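PDB 6S1Y: angiotensin-converting enzyme from Anopheles gambiae, which probably hydrolyses peptides at a zinc-dependent active site, trimming dipeptides from their C-terminal ends as other angiotensin-converting enzymes do. Local coordinates for residues Gly360-Gln363 and Tyr364-Tyr368; Asn540-Lys543 and Glu544-Leu548. All blocks are in the same frame, centred on the assembly; numbering follows the deposited sequence.

Interaction 1 (Gly360-Gln363 and Tyr364-Tyr368); sequences GHIQ and YYLQY. With ZN (zinc ion), chain G; KSN ((2~{S})-2-[[(4~{S})-4-azanyl-5-oxidanyl-5-oxidanylidene-pentanoyl]amino]pentanedioic acid), chain H.
The Y365 ring lays one face over the backbone carbonyl of H361, with H361 O 3.3 Å from Y365 CG and offset toward the ring's rim; CZ of Y368 meets the same ring at its edge, in plane. CG of Y365 stands beside its own backbone N (chi1 -62°), which folds the ring back over the preceding turn. H361 O thus lies under the ring while also accepting Y365 N at 2.9 Å in a nearly straight bond (173°). The imidazole of H361 turns its edge to the active site: NE2 binds the zinc ion at 2.0 Å, O14 of the gamma-linked diglutamate lies near the ring plane, and ND1 is hydrogen-bonded to ND1 of H384. H357 and E385 complete the protein ligands of this HExxH zinc site. One residue on, I362 CD1 reaches Y365 CD2 at 4.0 Å, while its other branch, CG2, runs alongside CD1 of L366. The amides of Q363 and Q367 are nearly coplanar, 28° apart, and Q367 NE2 donates to Q363 OE1 at 2.8 Å; Q363 NE2 is held by the carbonyl of T303. Within the fold, I362, Y365 and L366 rest on V339 of strand 339-342, Y365 OH is hydrogen-bonded to A330 O of strand 329-332, and Y364 and Q367 pack on L546 of helix 536-547.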
loop_
_atom_site.group_PDB
_atom_site.type_symbol
_atom_site.label_atom_id
_atom_site.label_comp_id
_atom_site.label_asym_id
_atom_site.label_seq_id
_atom_site.Cartn_x
_atom_site.Cartn_y
_atom_site.Cartn_z
ATOM N N GLY A 360 -4.739 10.028 -4.813
ATOM C CA GLY A 360 -3.992 10.733 -3.788
ATOM C C GLY A 360 -2.520 10.834 -4.125
ATOM O O GLY A 360 -1.884 11.854 -3.850
ATOM N N HIS A 361 -1.955 9.762 -4.698
ATOM C CA HIS A 361 -0.598 9.823 -5.240
ATOM C C HIS A 361 -0.503 10.921 -6.309
ATOM O O HIS A 361 0.392 11.771 -6.271
ATOM C CB HIS A 361 -0.195 8.463 -5.852
ATOM C CG HIS A 361 0.141 7.382 -4.860
ATOM N ND1 HIS A 361 1.035 7.562 -3.826
ATOM C CD2 HIS A 361 -0.239 6.081 -4.801
ATOM C CE1 HIS A 361 1.166 6.430 -3.157
ATOM N NE2 HIS A 361 0.399 5.518 -3.724
ATOM N N ILE A 362 -1.434 10.912 -7.272
ATOM C CA ILE A 362 -1.417 11.908 -8.343
ATOM C C ILE A 362 -1.456 13.318 -7.760
ATOM O O ILE A 362 -0.633 14.172 -8.103
ATOM C CB ILE A 362 -2.589 11.686 -9.316
ATOM C CG1 ILE A 362 -2.463 10.349 -10.038
ATOM C CG2 ILE A 362 -2.639 12.832 -10.331
ATOM C CD1 ILE A 362 -1.259 10.230 -10.931
ATOM N N GLN A 363 -2.408 13.576 -6.854
ATOM C CA GLN A 363 -2.526 14.899 -6.253
ATOM C C GLN A 363 -1.227 15.306 -5.576
ATOM O O GLN A 363 -0.822 16.470 -5.633
ATOM C CB GLN A 363 -3.673 14.916 -5.252
ATOM C CG GLN A 363 -3.906 16.273 -4.606
ATOM C CD GLN A 363 -4.384 17.327 -5.603
ATOM O OE1 GLN A 363 -4.022 18.503 -5.490
ATOM N NE2 GLN A 363 -5.203 16.908 -6.574
ATOM N N TYR A 364 -0.563 14.372 -4.909
ATOM C CA TYR A 364 0.698 14.709 -4.268
ATOM C C TYR A 364 1.709 15.135 -5.329
ATOM O O TYR A 364 2.365 16.176 -5.199
ATOM C CB TYR A 364 1.188 13.509 -3.459
ATOM C CG TYR A 364 2.019 13.778 -2.205
ATOM C CD1 TYR A 364 2.650 14.991 -1.976
ATOM C CD2 TYR A 364 2.170 12.769 -1.245
ATOM C CE1 TYR A 364 3.427 15.197 -0.815
ATOM C CE2 TYR A 364 2.917 12.960 -0.093
ATOM C CZ TYR A 364 3.552 14.170 0.126
ATOM O OH TYR A 364 4.293 14.305 1.290
ATOM N N TYR A 365 1.816 14.348 -6.411
ATOM C CA TYR A 365 2.661 14.726 -7.539
ATOM C C TYR A 365 2.372 16.166 -7.967
ATOM O O TYR A 365 3.288 16.992 -8.081
ATOM C CB TYR A 365 2.438 13.766 -8.718
ATOM C CG TYR A 365 2.783 12.284 -8.496
ATOM C CD1 TYR A 365 3.694 11.878 -7.524
ATOM C CD2 TYR A 365 2.175 11.298 -9.273
ATOM C CE1 TYR A 365 3.992 10.540 -7.336
ATOM C CE2 TYR A 365 2.475 9.953 -9.100
ATOM C CZ TYR A 365 3.379 9.580 -8.132
ATOM O OH TYR A 365 3.654 8.239 -7.968
ATOM N N LEU A 366 1.089 16.492 -8.187
ATOM C CA LEU A 366 0.736 17.817 -8.685
ATOM C C LEU A 366 1.097 18.902 -7.685
ATOM O O LEU A 366 1.512 19.995 -8.084
ATOM C CB LEU A 366 -0.749 17.883 -9.033
ATOM C CG LEU A 366 -1.131 16.980 -10.209
ATOM C CD1 LEU A 366 -2.638 16.839 -10.313
ATOM C CD2 LEU A 366 -0.561 17.508 -11.553
ATOM N N GLN A 367 1.006 18.609 -6.383
ATOM C CA GLN A 367 1.242 19.641 -5.377
ATOM C C GLN A 367 2.719 19.980 -5.214
ATOM O O GLN A 367 3.045 21.092 -4.787
ATOM C CB GLN A 367 0.670 19.212 -4.023
ATOM C CG GLN A 367 -0.845 19.204 -3.973
ATOM C CD GLN A 367 -1.430 20.609 -4.050
ATOM O OE1 GLN A 367 -0.912 21.535 -3.432
ATOM N NE2 GLN A 367 -2.511 20.764 -4.801
ATOM N N TYR A 368 3.632 19.057 -5.505
ATOM C CA TYR A 368 5.046 19.355 -5.310
ATOM C C TYR A 368 5.847 19.384 -6.614
ATOM O O TYR A 368 7.077 19.462 -6.568
ATOM C CB TYR A 368 5.675 18.377 -4.297
ATOM C CG TYR A 368 5.726 16.885 -4.626
ATOM C CD1 TYR A 368 6.230 16.416 -5.838
ATOM C CD2 TYR A 368 5.336 15.934 -3.676
ATOM C CE1 TYR A 368 6.301 15.041 -6.112
ATOM C CE2 TYR A 368 5.400 14.567 -3.941
ATOM C CZ TYR A 368 5.893 14.124 -5.151
ATOM O OH TYR A 368 5.966 12.769 -5.401
HETATM ZN ZN ZN G . 0.077 3.700 -2.947
HETATM C C10 KSN H . 4.169 0.757 -7.091
HETATM C C13 KSN H . 0.403 1.803 -4.574
HETATM C C17 KSN H . -1.890 -3.565 -1.622
HETATM C C02 KSN H . -2.295 -2.118 -1.314
HETATM C C03 KSN H . -1.590 -1.035 -2.144
HETATM C C04 KSN H . -0.970 -1.469 -3.463
HETATM C C05 KSN H . -1.530 -0.761 -4.724
HETATM C C07 KSN H . 0.688 0.448 -5.269
HETATM C C08 KSN H . 1.654 0.554 -6.442
HETATM C C09 KSN H . 3.084 0.932 -6.011
HETATM N N01 KSN H . -2.056 -1.812 0.101
HETATM N N06 KSN H . -0.702 0.093 -5.589
HETATM O O11 KSN H . 3.941 0.008 -8.092
HETATM O O12 KSN H . 5.303 1.340 -6.992
HETATM O O14 KSN H . -0.508 2.536 -5.048
HETATM O O15 KSN H . 1.012 2.164 -3.549
HETATM O O16 KSN H . -2.660 -0.968 -5.052
HETATM O O18 KSN H . -2.503 -4.161 -2.548
HETATM O O19 KSN H . -0.994 -4.200 -1.005
#

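Interaction 2 (Asn540-Lys543 and Glu544-Leu548). With NAG (2-acetamido-2-deoxy-beta-D-glucopyranose), chain C.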
loop_
_atom_site.group_PDB
_atom_site.type_symbol
_atom_site.label_atom_id
_atom_site.label_comp_id
_atom_site.label_asym_id
_atom_site.label_seq_id
_atom_site.Cartn_x
_atom_site.Cartn_y
_atom_site.Cartn_z
ATOM N N ASN A 540 -6.932 23.432 2.328
ATOM C CA ASN A 540 -5.855 24.412 2.314
ATOM C C ASN A 540 -4.702 23.958 3.194
ATOM O O ASN A 540 -3.536 24.059 2.795
ATOM C CB ASN A 540 -6.374 25.787 2.762
ATOM C CG ASN A 540 -7.324 26.417 1.746
ATOM O OD1 ASN A 540 -7.260 26.124 0.554
ATOM N ND2 ASN A 540 -8.208 27.291 2.223
ATOM N N GLN A 541 -5.001 23.444 4.395
ATOM C CA GLN A 541 -3.920 22.959 5.248
ATOM C C GLN A 541 -3.277 21.706 4.663
ATOM O O GLN A 541 -2.062 21.511 4.786
ATOM C CB GLN A 541 -4.430 22.687 6.658
ATOM C CG GLN A 541 -4.691 23.950 7.478
ATOM C CD GLN A 541 -3.430 24.746 7.734
ATOM O OE1 GLN A 541 -2.495 24.261 8.376
ATOM N NE2 GLN A 541 -3.396 25.973 7.222
ATOM N N LEU A 542 -4.063 20.865 3.996
ATOM C CA LEU A 542 -3.500 19.678 3.368
ATOM C C LEU A 542 -2.578 20.053 2.208
ATOM O O LEU A 542 -1.432 19.581 2.146
ATOM C CB LEU A 542 -4.639 18.759 2.922
ATOM C CG LEU A 542 -4.268 17.437 2.262
ATOM C CD1 LEU A 542 -3.374 16.595 3.153
ATOM C CD2 LEU A 542 -5.535 16.659 1.899
ATOM N N LYS A 543 -3.058 20.911 1.288
ATOM C CA LYS A 543 -2.222 21.461 0.215
ATOM C C LYS A 543 -0.851 21.895 0.722
ATOM O O LYS A 543 0.184 21.569 0.133
ATOM C CB LYS A 543 -2.880 22.689 -0.428
ATOM C CG LYS A 543 -4.009 22.445 -1.369
ATOM C CD LYS A 543 -4.676 23.778 -1.737
ATOM C CE LYS A 543 -3.817 24.636 -2.650
ATOM N NZ LYS A 543 -4.422 25.982 -2.844
ATOM N N GLU A 544 -0.841 22.680 1.801
ATOM C CA GLU A 544 0.412 23.208 2.327
ATOM C C GLU A 544 1.376 22.080 2.678
ATOM O O GLU A 544 2.567 22.138 2.349
ATOM C CB GLU A 544 0.130 24.090 3.552
ATOM C CG GLU A 544 1.296 24.992 3.943
ATOM C CD GLU A 544 1.083 25.742 5.261
ATOM O OE1 GLU A 544 -0.062 26.163 5.537
ATOM O OE2 GLU A 544 2.074 25.912 6.020
ATOM N N MET A 545 0.888 21.044 3.358
ATOM C CA MET A 545 1.770 19.938 3.721
ATOM C C MET A 545 2.328 19.262 2.473
ATOM O O MET A 545 3.536 19.049 2.359
ATOM C CB MET A 545 1.026 18.933 4.601
ATOM C CG MET A 545 1.882 17.741 5.027
ATOM S SD MET A 545 1.071 16.703 6.288
ATOM C CE MET A 545 -0.117 15.797 5.318
ATOM N N LEU A 546 1.461 18.948 1.514
ATOM C CA LEU A 546 1.893 18.228 0.326
ATOM C C LEU A 546 2.808 19.061 -0.557
ATOM O O LEU A 546 3.688 18.502 -1.216
ATOM C CB LEU A 546 0.676 17.776 -0.477
ATOM C CG LEU A 546 -0.361 16.975 0.310
ATOM C CD1 LEU A 546 -1.442 16.462 -0.633
ATOM C CD2 LEU A 546 0.290 15.838 1.063
ATOM N N ALA A 547 2.614 20.385 -0.606
ATOM C CA ALA A 547 3.465 21.225 -1.445
ATOM C C ALA A 547 4.918 21.153 -1.002
ATOM O O ALA A 547 5.815 21.392 -1.815
ATOM C CB ALA A 547 2.980 22.678 -1.430
ATOM N N LEU A 548 5.169 20.798 0.265
ATOM C CA LEU A 548 6.538 20.677 0.738
ATOM C C LEU A 548 7.308 19.562 0.046
ATOM O O LEU A 548 8.545 19.607 0.019
ATOM C CB LEU A 548 6.558 20.419 2.243
ATOM C CG LEU A 548 6.028 21.544 3.131
ATOM C CD1 LEU A 548 5.984 21.035 4.563
ATOM C CD2 LEU A 548 6.895 22.794 3.011
HETATM C C1 NAG C . -7.557 28.058 -3.130
HETATM C C2 NAG C . -7.940 29.192 -2.170
HETATM C C3 NAG C . -7.321 30.513 -2.622
HETATM C C4 NAG C . -5.818 30.375 -2.843
HETATM C C5 NAG C . -5.543 29.196 -3.782
HETATM C C6 NAG C . -4.072 28.890 -3.943
HETATM C C7 NAG C . -10.069 29.070 -0.944
HETATM C C8 NAG C . -11.555 29.219 -1.032
HETATM N N2 NAG C . -9.388 29.310 -2.070
HETATM O O3 NAG C . -7.566 31.482 -1.610
HETATM O O4 NAG C . -5.292 31.587 -3.391
HETATM O O5 NAG C . -6.144 27.999 -3.259
HETATM O O6 NAG C . -3.870 27.774 -4.800
HETATM O O7 NAG C . -9.510 28.755 0.102
#
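N540 starts the turn by accepting E544 N at its backbone O, 3.2 Å away. Its side chain leaves the helix for the carbohydrate: ND2 donates to O7, the acetamide oxygen of the N-acetylglucosamine, at 2.9 Å and 160°, while OD1 takes a weak hydrogen bond from ND2 of N301. At Q541 the backbone O receives M545 N in a weak bond of 3.3 Å, and the side chain runs alongside that of E544, its amide plane steeply turned against the carboxylate. L542 carries the apolar part of the contact. Its CG is anti to the backbone N (chi1 -179°), and its CD1 branch touches M545 CE at 4.0 Å and L546 CG at 4.2 Å. These are i to i+3 and i to i+4 contacts along one face of helix 536-547, an amphipathic helix whose leucine and methionine side chains face the protein while N540, K543 and E544 lie toward the surface. M545 also packs on F507 of helix 495-514, and L542 and M545 both touch L561 of helix 554-562. The backbone O of L542 accepts L546 N at 3.0 Å. K543 then returns to the sugar: its chain bends at chi3 (72°), and NZ donates to O6 at 2.7 Å with the ring oxygen O5 equally near, so the ammonium stands against the edge of the sugar where O5 and O6 lie side by side. Together with N540 it engages two parts of the same sugar, which is probably linked to N301, the first residue of an N-M-T glycosylation sequon. The backbone O of K543 is taken by A547 N at 2.8 Å, and the methyl of A547 lies close to that same oxygen.

In the fold
Helix 349-368 comes first along the chain, and interaction 1 occupies its last two turns, leading away from the zinc. Some 170 residues later, interaction 2 forms the C-terminal part of helix 536-547. Both contacts are local turns within one helix, so neither closes a loop; they follow in series without nesting or crossing. Their centres lie 10 Å apart and they touch directly: Y364 CE1 approaches L546 O at 3.3 Å, and Q367 packs against K543 and A547. The loop residue M302, next to N301, the probable glycan site, touches both helices, and T303 beside it touches the zinc-binding one. The two turns thereby join the zinc-binding helix to a helix bordering surface carbohydrate.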